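Local coordinates for protein citrinin polyketide synthase (PDB 5MPT) that builds the polyketide precursor of the mycotoxin citrinin, this piece being its C-methylation domain, which uses S-adenosylmethionine as methyl donor, at residues T145-F149 / F325-L329. Residues are numbered along the deposited sequence; the frame is centred on the assembly and turned at random.
Sequences TGSKF and FIFGL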
loop_
_atom_site.group_PDB
_atom_site.type_symbol
_atom_site.label_atom_id
_atom_site.label_comp_id
_atom_site.label_asym_id
_atom_site.label_seq_id
_atom_site.Cartn_x
_atom_site.Cartn_y
_atom_site.Cartn_z
ATOM N N THR A 145 10.466 -12.715 -5.462
ATOM C CA THR A 145 10.746 -13.223 -4.120
ATOM C C THR A 145 10.277 -14.659 -3.980
ATOM O O THR A 145 10.938 -15.464 -3.321
ATOM C CB THR A 145 10.077 -12.355 -3.042
ATOM O OG1 THR A 145 8.667 -12.314 -3.264
ATOM C CG2 THR A 145 10.617 -10.932 -3.062
ATOM N N GLY A 146 9.150 -14.991 -4.614
ATOM C CA GLY A 146 8.547 -16.308 -4.451
ATOM C C GLY A 146 9.452 -17.449 -4.871
ATOM O O GLY A 146 9.456 -18.504 -4.235
ATOM N N SER A 147 10.208 -17.267 -5.963
ATOM C CA SER A 147 11.138 -18.289 -6.427
ATOM C C SER A 147 12.325 -18.444 -5.495
ATOM O O SER A 147 13.038 -19.442 -5.598
ATOM C CB SER A 147 11.649 -17.949 -7.824
ATOM O OG SER A 147 12.460 -16.786 -7.769
ATOM N N LYS A 148 12.573 -17.475 -4.614
ATOM C CA LYS A 148 13.656 -17.555 -3.647
ATOM C C LYS A 148 13.113 -17.629 -2.223
ATOM O O LYS A 148 13.768 -17.195 -1.273
ATOM C CB LYS A 148 14.608 -16.363 -3.782
ATOM C CG LYS A 148 15.121 -16.083 -5.188
ATOM C CD LYS A 148 16.380 -16.837 -5.555
ATOM C CE LYS A 148 16.883 -16.399 -6.935
ATOM N NZ LYS A 148 15.883 -16.647 -8.036
ATOM N N PHE A 149 11.917 -18.192 -2.063
ATOM C CA PHE A 149 11.206 -18.090 -0.793
ATOM C C PHE A 149 11.890 -18.887 0.305
ATOM O O PHE A 149 12.020 -18.406 1.435
ATOM C CB PHE A 149 9.761 -18.553 -0.957
ATOM C CG PHE A 149 8.894 -18.208 0.207
ATOM C CD1 PHE A 149 8.480 -16.907 0.393
ATOM C CD2 PHE A 149 8.474 -19.167 1.101
ATOM C CE1 PHE A 149 7.697 -16.560 1.462
ATOM C CE2 PHE A 149 7.682 -18.827 2.183
ATOM C CZ PHE A 149 7.271 -17.510 2.338
ATOM N N PHE A 325 2.402 -12.037 0.877
ATOM C CA PHE A 325 3.416 -13.026 0.519
ATOM C C PHE A 325 4.760 -12.369 0.253
ATOM O O PHE A 325 5.814 -12.915 0.605
ATOM C CB PHE A 325 2.949 -13.789 -0.710
ATOM C CG PHE A 325 3.914 -14.832 -1.197
ATOM C CD1 PHE A 325 4.290 -15.892 -0.389
ATOM C CD2 PHE A 325 4.457 -14.761 -2.474
ATOM C CE1 PHE A 325 5.165 -16.850 -0.854
ATOM C CE2 PHE A 325 5.329 -15.730 -2.941
ATOM C CZ PHE A 325 5.708 -16.750 -2.107
ATOM N N ILE A 326 4.743 -11.192 -0.367
ATOM C CA ILE A 326 5.966 -10.471 -0.701
ATOM C C ILE A 326 6.410 -9.593 0.445
ATOM O O ILE A 326 7.548 -9.678 0.900
ATOM C CB ILE A 326 5.767 -9.590 -1.936
ATOM C CG1 ILE A 326 5.368 -10.462 -3.121
ATOM C CG2 ILE A 326 7.031 -8.766 -2.221
ATOM C CD1 ILE A 326 4.883 -9.703 -4.330
ATOM N N PHE A 327 5.548 -8.662 0.837
ATOM C CA PHE A 327 5.954 -7.681 1.824
ATOM C C PHE A 327 6.115 -8.286 3.197
ATOM O O PHE A 327 6.881 -7.751 4.011
ATOM C CB PHE A 327 4.951 -6.532 1.842
ATOM C CG PHE A 327 5.042 -5.652 0.632
ATOM C CD1 PHE A 327 4.321 -5.932 -0.509
ATOM C CD2 PHE A 327 5.834 -4.513 0.655
ATOM C CE1 PHE A 327 4.417 -5.124 -1.636
ATOM C CE2 PHE A 327 5.912 -3.680 -0.461
ATOM C CZ PHE A 327 5.213 -3.985 -1.597
ATOM N N GLY A 328 5.476 -9.426 3.456
ATOM C CA GLY A 328 5.644 -10.051 4.738
ATOM C C GLY A 328 7.059 -10.512 4.999
ATOM O O GLY A 328 7.402 -10.772 6.156
ATOM N N LEU A 329 7.899 -10.566 3.963
ATOM C CA LEU A 329 9.310 -10.888 4.109
ATOM C C LEU A 329 10.130 -9.727 4.653
ATOM O O LEU A 329 11.318 -9.934 4.959
ATOM C CB LEU A 329 9.925 -11.273 2.767
ATOM C CG LEU A 329 9.506 -12.575 2.099
ATOM C CD1 LEU A 329 10.077 -12.612 0.711
ATOM C CD2 LEU A 329 10.020 -13.741 2.924
HETATM O O HOH W 1 7.650 -13.918 -1.432
#
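F149 and F325 both hold CG anti to the backbone N (chi1 -168° and 179°), and this swings their rings together between the two segments. The rings are nearly parallel, with planes at 24°, but slid apart, so they barely overlap. CE1 of F325 sits over one face of F149, toward the rim, and lies 3.4 Å from F149 CE1. F325 CE2, on another part of the ring, lies 3.6 Å from G146 CA, which comes in obliquely. L329 CD2 approaches the F149 ring obliquely, 3.9 Å from F149 CE1, while L329 CD1 meets T145 CB at 3.8 Å. T145 and L329 run past each other in opposite directions.

A water joins the two segments. The water O lies 2.6 Å from T145 OG1 and donates to F325 O at 2.9 Å. It also sits over one face of the F325 ring, offset toward the rim. This gives the buried threonine hydroxyl a polar partner among apolar groups. I326 CG1 packs against the same OG1.

A type I turn from G146 to F149 leads from helix 136-146 to helix 149-154. Helices 40-62 and 86-98 pack on both phenylalanines. The I326 side chain is about 8 Å from that of active-site Y177. This buried, largely apolar packing joins the mostly helical N-terminal part to helix 321-327, which follows strand 309-316 of the seven-stranded sheet, ordered 3-2-1-4-5-7-6 as in class I methyltransferases.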